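Local coordinates for protein Cys-Gly metallodipeptidase DUG1 (Saccharomyces cerevisiae, PDB 4G1P) that cleaves Cys-Gly as a zinc- or manganese-dependent dipeptidase of the M20A family and serves as the catalytic component of the glutathione-degrading GSH degradosomal complex, at residues 98-103 with 164-169; 196-201 with 423-428. All blocks are in the same frame, centred on the assembly; numbering follows the deposited sequence.

Overall arrangement
Both contacts lie in the zinc-binding catalytic domain of this M20 peptidase, their centres about 9 Å apart, and they come in series along the chain. Interaction 1 joins two parallel neighbours of the six-stranded mixed sheet, 96-102 and 162-168. Interaction 2 takes the next strand, 195-198, and sets its end and following loop against the turn that enters helix 426-433. Strand 96-102 bonds to both of its neighbours, and Tyr-100 also packs against Ile-425. The strand ends bring two metal-site residues together: Asp-200, which binds zinc here, and His-102, probably a zinc ligand as in related peptidases. Segments distant in sequence thus converge on one active site.

Interaction 1: 98-103 with 164-169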
ATOM      1  N   LEU A  98     -35.259 -19.535  -8.206  1.00 23.36           N
ATOM      2  CA  LEU A  98     -34.466 -18.328  -8.383  1.00 21.38           C
ATOM      3  C   LEU A  98     -33.002 -18.687  -8.198  1.00 23.35           C
ATOM      4  O   LEU A  98     -32.621 -19.293  -7.177  1.00 20.45           O
ATOM      5  CB  LEU A  98     -34.885 -17.251  -7.382  1.00 21.84           C
ATOM      6  CG  LEU A  98     -34.023 -15.986  -7.299  1.00 21.72           C
ATOM      7  CD1 LEU A  98     -33.820 -15.421  -8.668  1.00 26.02           C
ATOM      8  CD2 LEU A  98     -34.685 -14.941  -6.443  1.00 19.23           C
ATOM      9  N   VAL A  99     -32.186 -18.344  -9.194  1.00 19.30           N
ATOM     10  CA  VAL A  99     -30.741 -18.492  -9.051  1.00 17.48           C
ATOM     11  C   VAL A  99     -30.061 -17.139  -8.965  1.00 16.97           C
ATOM     12  O   VAL A  99     -30.367 -16.221  -9.727  1.00 17.82           O
ATOM     13  CB  VAL A  99     -30.098 -19.355 -10.168  1.00 16.50           C
ATOM     14  CG1 VAL A  99     -30.608 -20.778 -10.086  1.00 19.21           C
ATOM     15  CG2 VAL A  99     -30.358 -18.761 -11.549  1.00 17.03           C
ATOM     16  N   TYR A 100     -29.137 -17.034  -8.017  1.00 18.43           N
ATOM     17  CA  TYR A 100     -28.363 -15.820  -7.792  1.00 16.04           C
ATOM     18  C   TYR A 100     -26.878 -16.086  -7.981  1.00 20.16           C
ATOM     19  O   TYR A 100     -26.376 -17.166  -7.626  1.00 19.18           O
ATOM     20  CB  TYR A 100     -28.596 -15.324  -6.374  1.00 15.89           C
ATOM     21  CG  TYR A 100     -27.515 -14.413  -5.840  1.00 18.88           C
ATOM     22  CD1 TYR A 100     -26.367 -14.929  -5.234  1.00 18.46           C
ATOM     23  CD2 TYR A 100     -27.656 -13.035  -5.909  1.00 18.03           C
ATOM     24  CE1 TYR A 100     -25.385 -14.103  -4.758  1.00 19.04           C
ATOM     25  CE2 TYR A 100     -26.685 -12.202  -5.416  1.00 19.07           C
ATOM     26  CZ  TYR A 100     -25.554 -12.739  -4.843  1.00 18.83           C
ATOM     27  OH  TYR A 100     -24.594 -11.901  -4.354  1.00 18.67           O
ATOM     28  N   GLY A 101     -26.179 -15.082  -8.508  1.00 19.21           N
ATOM     29  CA  GLY A 101     -24.733 -15.101  -8.644  1.00 15.42           C
ATOM     30  C   GLY A 101     -24.230 -13.680  -8.834  1.00 20.07           C
ATOM     31  O   GLY A 101     -24.996 -12.715  -8.733  1.00 21.97           O
ATOM     32  N   HIS A 102     -22.948 -13.523  -9.119  1.00 15.44           N
ATOM     33  CA  HIS A 102     -22.433 -12.180  -9.290  1.00 16.74           C
ATOM     34  C   HIS A 102     -21.407 -12.076 -10.391  1.00 17.84           C
ATOM     35  O   HIS A 102     -20.547 -12.950 -10.555  1.00 15.33           O
ATOM     36  CB  HIS A 102     -21.894 -11.613  -7.972  1.00 18.05           C
ATOM     37  CG  HIS A 102     -20.646 -12.273  -7.468  1.00 21.06           C
ATOM     38  ND1 HIS A 102     -19.382 -11.857  -7.835  1.00 16.45           N
ATOM     39  CD2 HIS A 102     -20.467 -13.280  -6.577  1.00 20.30           C
ATOM     40  CE1 HIS A 102     -18.482 -12.601  -7.213  1.00 17.69           C
ATOM     41  NE2 HIS A 102     -19.114 -13.469  -6.441  1.00 18.18           N
ATOM     42  N   TYR A 103     -21.502 -10.988 -11.144  1.00 16.42           N
ATOM     43  CA  TYR A 103     -20.671 -10.827 -12.323  1.00 14.66           C
ATOM     44  C   TYR A 103     -19.482  -9.884 -12.161  1.00 16.18           C
ATOM     45  O   TYR A 103     -18.678  -9.764 -13.082  1.00 19.05           O
ATOM     46  CB  TYR A 103     -21.517 -10.417 -13.512  1.00 12.88           C
ATOM     47  CG  TYR A 103     -22.243  -9.105 -13.370  1.00 18.14           C
ATOM     48  CD1 TYR A 103     -21.583  -7.897 -13.578  1.00 16.54           C
ATOM     49  CD2 TYR A 103     -23.612  -9.065 -13.078  1.00 17.72           C
ATOM     50  CE1 TYR A 103     -22.251  -6.679 -13.471  1.00 16.96           C
ATOM     51  CE2 TYR A 103     -24.286  -7.856 -12.976  1.00 18.75           C
ATOM     52  CZ  TYR A 103     -23.594  -6.662 -13.178  1.00 19.30           C
ATOM     53  OH  TYR A 103     -24.243  -5.454 -13.087  1.00 18.44           O
ATOM     54  N   VAL A 164     -35.615 -18.151 -12.659  1.00 20.25           N
ATOM     55  CA  VAL A 164     -35.644 -16.719 -12.426  1.00 19.61           C
ATOM     56  C   VAL A 164     -34.258 -16.348 -11.973  1.00 22.15           C
ATOM     57  O   VAL A 164     -33.627 -17.085 -11.216  1.00 22.25           O
ATOM     58  CB  VAL A 164     -36.672 -16.326 -11.356  1.00 18.85           C
ATOM     59  CG1 VAL A 164     -36.562 -14.853 -11.006  1.00 18.87           C
ATOM     60  CG2 VAL A 164     -38.054 -16.629 -11.851  1.00 22.08           C
ATOM     61  N   THR A 165     -33.772 -15.213 -12.453  1.00 22.00           N
ATOM     62  CA  THR A 165     -32.380 -14.876 -12.294  1.00 18.09           C
ATOM     63  C   THR A 165     -32.241 -13.617 -11.487  1.00 18.56           C
ATOM     64  O   THR A 165     -33.070 -12.730 -11.574  1.00 22.15           O
ATOM     65  CB  THR A 165     -31.707 -14.721 -13.670  1.00 20.01           C
ATOM     66  OG1 THR A 165     -30.446 -15.362 -13.638  1.00 29.45           O
ATOM     67  CG2 THR A 165     -31.462 -13.301 -14.022  1.00 18.48           C
ATOM     68  N   CYS A 166     -31.193 -13.553 -10.683  1.00 20.02           N
ATOM     69  CA  CYS A 166     -30.868 -12.347  -9.941  1.00 18.83           C
ATOM     70  C   CYS A 166     -29.333 -12.214  -9.835  1.00 19.27           C
ATOM     71  O   CYS A 166     -28.714 -12.704  -8.895  1.00 18.28           O
ATOM     72  CB  CYS A 166     -31.540 -12.375  -8.563  1.00 15.11           C
ATOM     73  SG  CYS A 166     -31.195 -10.912  -7.545  1.00 22.46           S
ATOM     74  N   PHE A 167     -28.731 -11.570 -10.827  1.00 21.70           N
ATOM     75  CA  PHE A 167     -27.273 -11.459 -10.934  1.00 20.71           C
ATOM     76  C   PHE A 167     -26.806 -10.031 -10.624  1.00 20.30           C
ATOM     77  O   PHE A 167     -27.141  -9.090 -11.348  1.00 22.33           O
ATOM     78  CB  PHE A 167     -26.825 -11.849 -12.349  1.00 18.22           C
ATOM     79  CG  PHE A 167     -27.099 -13.295 -12.716  1.00 19.82           C
ATOM     80  CD1 PHE A 167     -27.154 -14.285 -11.744  1.00 21.87           C
ATOM     81  CD2 PHE A 167     -27.279 -13.666 -14.051  1.00 22.82           C
ATOM     82  CE1 PHE A 167     -27.399 -15.627 -12.091  1.00 18.54           C
ATOM     83  CE2 PHE A 167     -27.523 -15.007 -14.414  1.00 17.50           C
ATOM     84  CZ  PHE A 167     -27.575 -15.988 -13.433  1.00 17.01           C
ATOM     85  N   GLU A 168     -26.047  -9.855  -9.547  1.00 17.76           N
ATOM     86  CA  GLU A 168     -25.591  -8.513  -9.174  1.00 20.67           C
ATOM     87  C   GLU A 168     -24.146  -8.318  -9.589  1.00 21.25           C
ATOM     88  O   GLU A 168     -23.479  -9.277  -9.984  1.00 19.94           O
ATOM     89  CB  GLU A 168     -25.725  -8.258  -7.664  1.00 21.59           C
ATOM     90  CG  GLU A 168     -24.735  -9.059  -6.813  1.00 21.53           C
ATOM     91  CD  GLU A 168     -24.459  -8.429  -5.458  1.00 21.34           C
ATOM     92  OE1 GLU A 168     -24.385  -7.188  -5.375  1.00 21.62           O
ATOM     93  OE2 GLU A 168     -24.313  -9.176  -4.473  1.00 20.38           O
ATOM     94  N   GLY A 169     -23.671  -7.076  -9.484  1.00 21.23           N
ATOM     95  CA  GLY A 169     -22.304  -6.730  -9.833  1.00 19.10           C
ATOM     96  C   GLY A 169     -21.608  -5.916  -8.750  1.00 22.28           C
ATOM     97  O   GLY A 169     -20.696  -5.128  -9.029  1.00 18.29           O
TER
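Val-99 pairs with Thr-165 and Tyr-100 with Cys-166 in central parallel strands of the catalytic alpha/beta sheet, axes 4.7 Å apart, with backbone bonds such as Val-99 N to Val-164 O (2.8 Å). On one face, Leu-98 fits its CD1 methyl against Val-164 CG1 at 3.6 Å, branched apolar groups suited to this buried position. Further along, Tyr-100 OH donates to Glu-168 OE2 (2.7 Å), which receives it on its anti lone pair; the ring and carboxylate planes are 53° apart. Ser-175 also bonds to OE2. Strand 96-102 ends at His-102, probably a zinc ligand, its ND1 hydrogen-bonded to Asp-104 O. On the opposite face, Phe-167 sets its ring edge beside Gly-101, CD1 lying 3.5 Å from the glycine N. Past the strand ends, Gly-169 CA lies over the Tyr-103 ring face in a CH-pi contact, 3.7 Å from the centroid; glycine, lacking a side chain, lets the backbone come this close. Tyr-103 OH is hydrogen-bonded to Pro-82 O. An alanine here would probably open a gap over Gly-169 CA and leave Pro-82 O without its hydroxyl partner. Helix 39-55 packs on Tyr-103, helix 426-433 covers Leu-98 and Cys-166, and strands 83-88 and 195-198 flank the pair.

Interaction 2: 196-201 with 423-428; sequences VCISDN and IPITLT
Ile-423 reaches across to Ile-198 and Asp-200 where the alpha/beta catalytic domain of an M20 peptidase meets its metal site: a parallel strand ends, its loop presents a zinc ligand, and a type I turn from Ile-423 to Thr-426 leads into helix 426-433. The CB of Ile-423 points toward the loop without touching it and splits the chain in two. Its CG2 methyl stays farther off, 4.4 Å from Ile-198 CD1. The other branch begins at CG1, anti to the carbonyl carbon (chi1 -53°), and passes 4.0 Å from Asp-200 O. An extended second torsion (168°) then carries CD1 forward to the tip contacts: Asp-200 O at 3.6 Å, Asp-200 CB at 3.7 Å and Ile-198 CG2 at 3.9 Å. The two isoleucine chains pass one another pointing opposite ways, and their branched, purely apolar groups suit a buried junction held by van der Waals contact alone. Asp-200 has a dual part: its CB methylene touches the CD1 methyl of Ile-423, and its carboxylate binds zinc together with Asp-137. Just before Ile-423, Ser-422 lines the pockets of the bound cysteine and glycine, so the contact adjoins the substrate site as well as the metal. Farther along Ile-198, CD1 approaches Ile-425 CD1 at 4.3 Å, near the ring of Tyr-100. Pro-424, whose ring restricts phi, fits the second position of the turn, which is closed by Thr-426 N donating to Ile-423 O at 3.0 Å.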
ATOM      1  N   VAL A 196     -34.565 -21.025  -3.779  1.00 21.43           N
ATOM      2  CA  VAL A 196     -33.423 -20.270  -4.241  1.00 19.26           C
ATOM      3  C   VAL A 196     -32.177 -21.146  -4.224  1.00 22.55           C
ATOM      4  O   VAL A 196     -31.895 -21.826  -3.229  1.00 20.15           O
ATOM      5  CB  VAL A 196     -33.208 -19.020  -3.392  1.00 23.02           C
ATOM      6  CG1 VAL A 196     -31.861 -18.365  -3.721  1.00 20.93           C
ATOM      7  CG2 VAL A 196     -34.359 -18.050  -3.603  1.00 22.10           C
ATOM      8  N   CYS A 197     -31.452 -21.141  -5.343  1.00 22.28           N
ATOM      9  CA  CYS A 197     -30.170 -21.820  -5.436  1.00 18.47           C
ATOM     10  C   CYS A 197     -29.030 -20.835  -5.717  1.00 21.83           C
ATOM     11  O   CYS A 197     -29.173 -19.905  -6.521  1.00 22.07           O
ATOM     12  CB  CYS A 197     -30.197 -22.877  -6.529  1.00 17.45           C
ATOM     13  SG  CYS A 197     -28.739 -23.892  -6.432  1.00 20.52           S
ATOM     14  N   ILE A 198     -27.899 -21.039  -5.052  1.00 19.33           N
ATOM     15  CA  ILE A 198     -26.741 -20.184  -5.250  1.00 16.70           C
ATOM     16  C   ILE A 198     -25.522 -21.043  -5.491  1.00 18.49           C
ATOM     17  O   ILE A 198     -25.252 -21.971  -4.722  1.00 21.16           O
ATOM     18  CB  ILE A 198     -26.466 -19.309  -4.022  1.00 16.85           C
ATOM     19  CG1 ILE A 198     -27.548 -18.255  -3.855  1.00 19.34           C
ATOM     20  CG2 ILE A 198     -25.122 -18.617  -4.148  1.00 17.48           C
ATOM     21  CD1 ILE A 198     -27.421 -17.471  -2.551  1.00 17.81           C
ATOM     22  N   SER A 199     -24.790 -20.742  -6.560  1.00 13.84           N
ATOM     23  CA  SER A 199     -23.519 -21.381  -6.802  1.00 14.97           C
ATOM     24  C   SER A 199     -22.436 -20.330  -6.678  1.00 18.72           C
ATOM     25  O   SER A 199     -22.132 -19.624  -7.630  1.00 23.97           O
ATOM     26  CB  SER A 199     -23.503 -21.991  -8.195  1.00 17.64           C
ATOM     27  OG  SER A 199     -22.355 -22.785  -8.375  1.00 16.85           O
ATOM     28  N   ASP A 200     -21.855 -20.216  -5.496  1.00 20.40           N
ATOM     29  CA  ASP A 200     -20.923 -19.138  -5.224  1.00 19.57           C
ATOM     30  C   ASP A 200     -19.960 -19.506  -4.107  1.00 20.49           C
ATOM     31  O   ASP A 200     -19.569 -18.662  -3.305  1.00 22.00           O
ATOM     32  CB  ASP A 200     -21.696 -17.881  -4.834  1.00 21.59           C
ATOM     33  CG  ASP A 200     -20.967 -16.599  -5.208  1.00 23.68           C
ATOM     34  OD1 ASP A 200     -19.833 -16.663  -5.723  1.00 23.10           O
ATOM     35  OD2 ASP A 200     -21.530 -15.515  -4.975  1.00 27.13           O
ATOM     36  N   ASN A 201     -19.601 -20.779  -4.038  1.00 19.99           N
ATOM     37  CA  ASN A 201     -18.547 -21.222  -3.146  1.00 18.66           C
ATOM     38  C   ASN A 201     -17.899 -22.454  -3.733  1.00 19.31           C
ATOM     39  O   ASN A 201     -17.998 -22.671  -4.927  1.00 20.43           O
ATOM     40  CB  ASN A 201     -19.068 -21.462  -1.727  1.00 23.89           C
ATOM     41  CG  ASN A 201     -20.029 -22.626  -1.642  1.00 27.63           C
ATOM     42  OD1 ASN A 201     -20.923 -22.780  -2.483  1.00 23.81           O
ATOM     43  ND2 ASN A 201     -19.839 -23.468  -0.627  1.00 22.37           N
ATOM     44  N   ILE A 423     -21.672 -15.247   1.746  1.00 29.57           N
ATOM     45  CA  ILE A 423     -22.486 -14.749   0.657  1.00 23.43           C
ATOM     46  C   ILE A 423     -23.588 -13.934   1.286  1.00 24.71           C
ATOM     47  O   ILE A 423     -24.669 -14.419   1.502  1.00 27.50           O
ATOM     48  CB  ILE A 423     -23.086 -15.869  -0.172  1.00 23.80           C
ATOM     49  CG1 ILE A 423     -21.991 -16.834  -0.634  1.00 25.45           C
ATOM     50  CG2 ILE A 423     -23.829 -15.286  -1.349  1.00 25.85           C
ATOM     51  CD1 ILE A 423     -22.510 -18.140  -1.224  1.00 22.05           C
ATOM     52  N   PRO A 424     -23.293 -12.675   1.598  1.00 30.05           N
ATOM     53  CA  PRO A 424     -24.165 -11.747   2.316  1.00 28.67           C
ATOM     54  C   PRO A 424     -25.687 -11.866   2.107  1.00 27.78           C
ATOM     55  O   PRO A 424     -26.362 -11.885   3.134  1.00 32.55           O
ATOM     56  CB  PRO A 424     -23.647 -10.390   1.850  1.00 27.28           C
ATOM     57  CG  PRO A 424     -22.170 -10.632   1.732  1.00 27.62           C
ATOM     58  CD  PRO A 424     -22.011 -12.043   1.237  1.00 24.92           C
ATOM     59  N   ILE A 425     -26.221 -11.927   0.883  1.00 21.53           N
ATOM     60  CA  ILE A 425     -27.691 -11.872   0.736  1.00 26.83           C
ATOM     61  C   ILE A 425     -28.426 -13.179   0.958  1.00 26.39           C
ATOM     62  O   ILE A 425     -29.656 -13.204   0.875  1.00 27.36           O
ATOM     63  CB  ILE A 425     -28.193 -11.340  -0.640  1.00 30.39           C
ATOM     64  CG1 ILE A 425     -27.232 -11.725  -1.757  1.00 27.11           C
ATOM     65  CG2 ILE A 425     -28.501  -9.843  -0.588  1.00 31.46           C
ATOM     66  CD1 ILE A 425     -27.244 -13.186  -2.057  1.00 22.67           C
ATOM     67  N   THR A 426     -27.677 -14.255   1.186  1.00 23.87           N
ATOM     68  CA  THR A 426     -28.260 -15.568   1.362  1.00 21.43           C
ATOM     69  C   THR A 426     -29.391 -15.524   2.405  1.00 25.48           C
ATOM     70  O   THR A 426     -30.490 -16.004   2.152  1.00 27.41           O
ATOM     71  CB  THR A 426     -27.193 -16.620   1.715  1.00 24.17           C
ATOM     72  OG1 THR A 426     -27.824 -17.891   1.942  1.00 26.48           O
ATOM     73  CG2 THR A 426     -26.458 -16.213   2.973  1.00 35.33           C
ATOM     74  N   LEU A 427     -29.149 -14.880   3.541  1.00 26.76           N
ATOM     75  CA  LEU A 427     -30.166 -14.760   4.574  1.00 23.51           C
ATOM     76  C   LEU A 427     -31.334 -13.896   4.126  1.00 28.11           C
ATOM     77  O   LEU A 427     -32.489 -14.194   4.448  1.00 29.06           O
ATOM     78  CB  LEU A 427     -29.569 -14.180   5.846  1.00 23.95           C
ATOM     79  CG  LEU A 427     -30.416 -14.288   7.108  1.00 29.67           C
ATOM     80  CD1 LEU A 427     -30.996 -15.694   7.287  1.00 26.32           C
ATOM     81  CD2 LEU A 427     -29.554 -13.919   8.292  1.00 25.12           C
ATOM     82  N   THR A 428     -31.036 -12.831   3.386  1.00 23.75           N
ATOM     83  CA  THR A 428     -32.085 -11.971   2.860  1.00 22.74           C
ATOM     84  C   THR A 428     -32.990 -12.737   1.900  1.00 25.48           C
ATOM     85  O   THR A 428     -34.196 -12.531   1.893  1.00 29.46           O
ATOM     86  CB  THR A 428     -31.524 -10.704   2.186  1.00 27.78           C
ATOM     87  OG1 THR A 428     -30.866  -9.897   3.163  1.00 28.85           O
ATOM     88  CG2 THR A 428     -32.639  -9.883   1.576  1.00 28.20           C
TER